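Local atomic coordinates of Stk_08120 (Sulfolobus tokodaii str. 7, PDB entry 2EJX), a protein that probably acts as a fatty acid carrier and belongs to a thermoacidophile-specific family related to the Bet v 1-like proteins. Residues 13-18 against 125-130; 70-75 against 87-92. All blocks are in the same frame, centred on the assembly; numbering follows the deposited sequence.

In the fold
Leaving the edge strand 7-12 of this Bet v 1-like fold, the chain enters residues 13-18, which lead into helix 17-24. After the second short helix, 27-34, the rest of the antiparallel sheet follows, and contact 2 joins neighbouring strands within the hairpin of strands 72-79 and 82-92. Only with the C-terminal helix 105-137 does contact 1 close, a long-range contact spanning 106 residues and enclosing contact 2 entirely. Contact 1 thus ties the N-terminal strand-helix connection to the last helix. The two contacts meet where Lys90 packs on Ile17 and forms a long, weak ion pair with Asp18.

Contact 1 (13-18 against 125-130); sequences TNQDID and NIDEII
Thr13 and Asp127 face each other with their CA atoms 6.2 Å apart, where the loop between strand 7-12 and helix 17-24 passes the long helix 105-137 that packs against the sheet in this Bet v 1-like fold. The helix is kinked here, the backbone N atoms of Asp127 and Glu128 lacking bonds to the preceding turn. The Asp127 carboxylate takes both hydrogen bonds that cross the contact. Thr13 OG1 donates a short bond of 2.5 Å to Asp127 OD1. Asn14 N donates to Asp127 OD2 at 2.9 Å. Both oxygens use their syn lone pairs, so the two donors from consecutive residues hold one oxygen each and fix the rotation of the carboxylate.

Thr13 OG1 lies anti to its own backbone N (chi1 177°), and from there it also accepts from Gln15 N at 2.9 Å. This ST turn holds the loop in shape while the hydroxyl donates to the helix. Asp16 then caps helix 17-24, its OD1 accepting from Asp18 N. Beside these bonds, Val20 of that helix touches Thr13, Gln15 and Ile130. The Gln15 chain bends at chi2 and runs alongside Ile130, the two side chains pointing opposite ways. Its OE1 bonds to Arg134 one turn further along the long helix, while Gln15 CG rests 3.9 Å from Ile130 CG2.

Contact 2 (70-75 against 87-92); sequences VDEVRI and YIRKKD
Val73 and Ile88 form an antiparallel hydrogen-bonded pair in a beta hairpin, whose strands 72-79 and 82-92 are adjacent in the sheet of this Bet v 1-like fold; residues 72-75 and 87-92 run antiparallel, at 173°. Val73 N reaches Ile88 O at 2.8 Å, and Ile88 N returns a bond to Val73 O. The face bearing these two side chains is the tightly packed one. Ile88 CD1 comes within 4.1 Å of Val73 CG1 and also approaches Ile75 CD1, while Met21, Phe24 and Thr30 of the two short helices close over Ile88.

The face of Glu72, Arg74 and Arg89 is charged and looser, with Arg74 exposed and Tyr87 buried among them. Glu72 OE2 is gripped side-on by Arg74, whose NE and NH2 each donate to it at 2.7 Å from the same face of the carboxylate. The same OE2 lies at the edge of the Tyr87 ring, in its plane, 3.4 Å from Tyr87 CD1. A bend at chi3 (-72°) turns Arg74 NE toward the ring edge, 3.6 Å from Tyr87 CE1, which lies over one face of the guanidinium. Across the strands, the salt bridge from Glu72 OE1 to Arg89 NE is long, and Arg89 NH2 lies over one face of Tyr87, toward the rim. At the segments' far end Lys90 N bonds to Asp71 O. Asp71 OD1 touches Lys90 CD at 3.5 Å but stands beyond salt-bridge range of NZ; one water links them, donating to Asp71 OD1 and accepting from Lys90 NZ at 2.6 Å.

Contact 1 (13-18 against 125-130)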
loop_
_atom_site.group_PDB
_atom_site.type_symbol
_atom_site.label_atom_id
_atom_site.label_comp_id
_atom_site.label_asym_id
_atom_site.label_seq_id
_atom_site.Cartn_x
_atom_site.Cartn_y
_atom_site.Cartn_z
ATOM N N THR A 13 11.119 -8.185 8.075
ATOM C CA THR A 13 12.187 -7.622 7.250
ATOM C C THR A 13 13.514 -7.533 7.994
ATOM O O THR A 13 13.554 -7.275 9.192
ATOM C CB THR A 13 11.799 -6.201 6.699
ATOM O OG1 THR A 13 12.877 -5.632 5.939
ATOM C CG2 THR A 13 11.487 -5.240 7.841
ATOM N N ASN A 14 14.597 -7.817 7.274
ATOM C CA ASN A 14 15.949 -7.539 7.725
ATOM C C ASN A 14 16.498 -6.226 7.194
ATOM O O ASN A 14 17.684 -5.910 7.393
ATOM C CB ASN A 14 16.867 -8.656 7.242
ATOM C CG ASN A 14 16.707 -9.925 8.030
ATOM O OD1 ASN A 14 16.249 -9.912 9.176
ATOM N ND2 ASN A 14 17.158 -11.029 7.445
ATOM N N GLN A 15 15.680 -5.466 6.463
ATOM C CA GLN A 15 16.126 -4.174 5.964
ATOM C C GLN A 15 15.939 -3.163 7.094
ATOM O O GLN A 15 15.213 -3.456 8.060
ATOM C CB GLN A 15 15.314 -3.758 4.713
ATOM C CG GLN A 15 15.731 -4.378 3.401
ATOM C CD GLN A 15 16.890 -3.636 2.781
ATOM O OE1 GLN A 15 17.266 -2.570 3.241
ATOM N NE2 GLN A 15 17.473 -4.208 1.747
ATOM N N ASP A 16 16.583 -2.006 7.009
ATOM C CA ASP A 16 16.434 -0.993 8.051
ATOM C C ASP A 16 14.961 -0.621 8.088
ATOM O O ASP A 16 14.418 -0.121 7.101
ATOM C CB ASP A 16 17.287 0.248 7.770
ATOM C CG ASP A 16 17.094 1.352 8.807
ATOM O OD1 ASP A 16 15.988 1.911 8.928
ATOM O OD2 ASP A 16 18.065 1.685 9.516
ATOM N N ILE A 17 14.340 -0.855 9.228
ATOM C CA ILE A 17 12.891 -0.706 9.339
ATOM C C ILE A 17 12.404 0.707 9.064
ATOM O O ILE A 17 11.296 0.887 8.612
ATOM C CB ILE A 17 12.355 -1.187 10.733
ATOM C CG1 ILE A 17 10.817 -1.260 10.715
ATOM C CG2 ILE A 17 12.891 -0.275 11.899
ATOM C CD1 ILE A 17 10.226 -2.475 9.977
ATOM N N ASP A 18 13.223 1.707 9.352
ATOM C CA ASP A 18 12.791 3.053 9.191
ATOM C C ASP A 18 12.840 3.433 7.729
ATOM O O ASP A 18 11.950 4.105 7.217
ATOM C CB ASP A 18 13.582 3.984 10.135
ATOM C CG ASP A 18 13.267 3.684 11.607
ATOM O OD1 ASP A 18 12.069 3.507 11.954
ATOM O OD2 ASP A 18 14.212 3.562 12.406
ATOM N N ASN A 125 8.632 -11.346 -0.704
ATOM C CA ASN A 125 9.705 -10.715 -1.466
ATOM C C ASN A 125 10.188 -9.354 -0.919
ATOM O O ASN A 125 10.899 -8.618 -1.587
ATOM C CB ASN A 125 9.251 -10.572 -2.926
ATOM C CG ASN A 125 9.007 -11.946 -3.576
ATOM O OD1 ASN A 125 9.980 -12.701 -3.876
ATOM N ND2 ASN A 125 7.731 -12.302 -3.740
ATOM N N ILE A 126 9.824 -9.037 0.316
ATOM C CA ILE A 126 9.963 -7.627 0.779
ATOM C C ILE A 126 11.388 -7.128 0.732
ATOM O O ILE A 126 11.652 -6.020 0.258
ATOM C CB ILE A 126 9.367 -7.430 2.231
ATOM C CG1 ILE A 126 9.407 -5.975 2.659
ATOM C CG2 ILE A 126 10.058 -8.349 3.207
ATOM C CD1 ILE A 126 8.580 -5.017 1.794
ATOM N N ASP A 127 12.341 -7.949 1.160
ATOM C CA ASP A 127 13.705 -7.409 1.255
ATOM C C ASP A 127 14.386 -7.153 -0.127
ATOM O O ASP A 127 15.170 -6.188 -0.251
ATOM C CB ASP A 127 14.543 -8.282 2.167
ATOM C CG ASP A 127 14.227 -8.027 3.636
ATOM O OD1 ASP A 127 13.398 -7.131 3.950
ATOM O OD2 ASP A 127 14.862 -8.679 4.481
ATOM N N GLU A 128 14.072 -8.014 -1.108
ATOM C CA GLU A 128 14.513 -7.877 -2.514
ATOM C C GLU A 128 13.813 -6.678 -3.151
ATOM O O GLU A 128 14.442 -5.868 -3.809
ATOM C CB GLU A 128 14.223 -9.151 -3.340
ATOM C CG GLU A 128 14.910 -10.464 -2.809
ATOM C CD GLU A 128 14.093 -11.333 -1.781
ATOM O OE1 GLU A 128 13.165 -10.853 -1.074
ATOM O OE2 GLU A 128 14.388 -12.561 -1.691
ATOM N N ILE A 129 12.514 -6.527 -2.890
ATOM C CA ILE A 129 11.793 -5.335 -3.433
ATOM C C ILE A 129 12.426 -4.016 -2.867
ATOM O O ILE A 129 12.726 -3.043 -3.591
ATOM C CB ILE A 129 10.304 -5.447 -3.089
ATOM C CG1 ILE A 129 9.648 -6.537 -3.972
ATOM C CG2 ILE A 129 9.642 -4.025 -3.240
ATOM C CD1 ILE A 129 8.294 -7.055 -3.437
ATOM N N ILE A 130 12.659 -3.975 -1.566
ATOM C CA ILE A 130 13.158 -2.774 -0.917
ATOM C C ILE A 130 14.606 -2.520 -1.277
ATOM O O ILE A 130 15.013 -1.381 -1.397
ATOM C CB ILE A 130 13.030 -2.865 0.618
ATOM C CG1 ILE A 130 11.537 -2.939 1.065
ATOM C CG2 ILE A 130 13.860 -1.698 1.325
ATOM C CD1 ILE A 130 10.706 -1.564 0.930
#

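Contact 2 (70-75 against 87-92)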
loop_
_atom_site.group_PDB
_atom_site.type_symbol
_atom_site.label_atom_id
_atom_site.label_comp_id
_atom_site.label_asym_id
_atom_site.label_seq_id
_atom_site.Cartn_x
_atom_site.Cartn_y
_atom_site.Cartn_z
ATOM N N VAL A 70 4.157 8.801 14.337
ATOM C CA VAL A 70 5.146 8.007 15.014
ATOM C C VAL A 70 4.883 6.562 14.602
ATOM O O VAL A 70 3.799 6.017 14.802
ATOM C CB VAL A 70 5.126 8.231 16.539
ATOM C CG1 VAL A 70 6.101 7.304 17.259
ATOM C CG2 VAL A 70 5.480 9.692 16.825
ATOM N N ASP A 71 5.873 5.972 13.959
ATOM C CA ASP A 71 5.837 4.519 13.660
ATOM C C ASP A 71 4.616 4.079 12.855
ATOM O O ASP A 71 4.222 2.906 12.865
ATOM C CB ASP A 71 6.032 3.691 14.940
ATOM C CG ASP A 71 7.485 3.714 15.452
ATOM O OD1 ASP A 71 8.437 3.963 14.676
ATOM O OD2 ASP A 71 7.689 3.469 16.651
ATOM N N GLU A 72 4.037 5.009 12.101
ATOM C CA GLU A 72 2.814 4.701 11.378
ATOM C C GLU A 72 2.704 5.519 10.107
ATOM O O GLU A 72 3.168 6.661 10.056
ATOM C CB GLU A 72 1.574 4.932 12.265
ATOM C CG GLU A 72 0.268 4.658 11.509
ATOM C CD GLU A 72 -0.960 4.506 12.394
ATOM O OE1 GLU A 72 -0.858 4.096 13.577
ATOM O OE2 GLU A 72 -2.044 4.787 11.872
ATOM N N VAL A 73 2.134 4.915 9.065
ATOM C CA VAL A 73 1.803 5.608 7.822
ATOM C C VAL A 73 0.306 5.338 7.612
ATOM O O VAL A 73 -0.111 4.209 7.652
ATOM C CB VAL A 73 2.567 5.027 6.619
ATOM C CG1 VAL A 73 2.152 5.730 5.348
ATOM C CG2 VAL A 73 4.094 5.154 6.797
ATOM N N ARG A 74 -0.486 6.382 7.376
ATOM C CA ARG A 74 -1.920 6.230 7.234
ATOM C C ARG A 74 -2.289 6.855 5.892
ATOM O O ARG A 74 -2.013 8.026 5.651
ATOM C CB ARG A 74 -2.581 6.961 8.413
ATOM C CG ARG A 74 -3.960 6.524 8.749
ATOM C CD ARG A 74 -4.488 7.204 10.033
ATOM N NE ARG A 74 -3.803 6.672 11.225
ATOM C CZ ARG A 74 -4.277 6.745 12.474
ATOM N NH1 ARG A 74 -5.459 7.310 12.711
ATOM N NH2 ARG A 74 -3.581 6.232 13.491
ATOM N N ILE A 75 -2.856 6.073 4.983
ATOM C CA ILE A 75 -3.223 6.573 3.645
ATOM C C ILE A 75 -4.747 6.585 3.573
ATOM O O ILE A 75 -5.398 5.534 3.610
ATOM C CB ILE A 75 -2.617 5.723 2.511
ATOM C CG1 ILE A 75 -1.086 5.660 2.673
ATOM C CG2 ILE A 75 -2.977 6.300 1.131
ATOM C CD1 ILE A 75 -0.308 4.967 1.547
ATOM N N TYR A 87 -3.323 1.344 6.467
ATOM C CA TYR A 87 -2.330 1.582 7.504
ATOM C C TYR A 87 -1.095 0.735 7.292
ATOM O O TYR A 87 -1.204 -0.437 6.977
ATOM C CB TYR A 87 -2.868 1.169 8.861
ATOM C CG TYR A 87 -4.181 1.804 9.218
ATOM C CD1 TYR A 87 -4.215 2.961 9.981
ATOM C CD2 TYR A 87 -5.392 1.246 8.776
ATOM C CE1 TYR A 87 -5.422 3.551 10.313
ATOM C CE2 TYR A 87 -6.607 1.832 9.113
ATOM C CZ TYR A 87 -6.608 2.992 9.878
ATOM O OH TYR A 87 -7.809 3.613 10.237
ATOM N N ILE A 88 0.070 1.342 7.525
ATOM C CA ILE A 88 1.316 0.597 7.673
ATOM C C ILE A 88 1.933 0.930 9.060
ATOM O O ILE A 88 2.253 2.091 9.340
ATOM C CB ILE A 88 2.295 0.826 6.473
ATOM C CG1 ILE A 88 1.585 0.603 5.106
ATOM C CG2 ILE A 88 3.516 -0.150 6.597
ATOM C CD1 ILE A 88 1.046 1.898 4.406
ATOM N N ARG A 89 2.032 -0.076 9.948
ATOM C CA ARG A 89 2.430 0.161 11.333
ATOM C C ARG A 89 3.698 -0.619 11.654
ATOM O O ARG A 89 3.751 -1.808 11.406
ATOM C CB ARG A 89 1.330 -0.228 12.318
ATOM C CG ARG A 89 -0.021 0.467 12.080
ATOM C CD ARG A 89 -1.078 -0.075 13.069
ATOM N NE ARG A 89 -2.359 0.637 12.915
ATOM C CZ ARG A 89 -3.564 0.083 13.049
ATOM N NH1 ARG A 89 -3.695 -1.200 13.384
ATOM N NH2 ARG A 89 -4.646 0.834 12.874
ATOM N N LYS A 90 4.719 0.078 12.157
ATOM C CA LYS A 90 5.885 -0.583 12.663
ATOM C C LYS A 90 5.511 -1.274 13.980
ATOM O O LYS A 90 4.967 -0.639 14.879
ATOM C CB LYS A 90 7.035 0.429 12.854
ATOM C CG LYS A 90 8.214 -0.135 13.660
ATOM C CD LYS A 90 9.396 0.758 13.588
ATOM C CE LYS A 90 10.449 0.339 14.580
ATOM N NZ LYS A 90 11.500 1.388 14.749
ATOM N N LYS A 91 5.827 -2.562 14.099
ATOM C CA LYS A 91 5.551 -3.323 15.317
ATOM C C LYS A 91 6.800 -3.497 16.165
ATOM O O LYS A 91 6.712 -3.464 17.402
ATOM C CB LYS A 91 4.900 -4.661 14.981
ATOM C CG LYS A 91 3.631 -4.535 14.193
ATOM C CD LYS A 91 2.697 -5.734 14.376
ATOM C CE LYS A 91 3.335 -7.017 13.929
ATOM N NZ LYS A 91 2.328 -8.089 13.730
ATOM N N ASP A 92 7.954 -3.727 15.524
ATOM C CA ASP A 92 9.254 -3.729 16.216
ATOM C C ASP A 92 10.298 -3.505 15.162
ATOM O O ASP A 92 9.935 -3.115 14.038
ATOM C CB ASP A 92 9.530 -5.045 16.980
ATOM C CG ASP A 92 9.353 -6.294 16.107
ATOM O OD1 ASP A 92 9.812 -6.343 14.924
ATOM O OD2 ASP A 92 8.729 -7.235 16.623
HETATM O O HOH W 1 10.426 3.212 16.304
#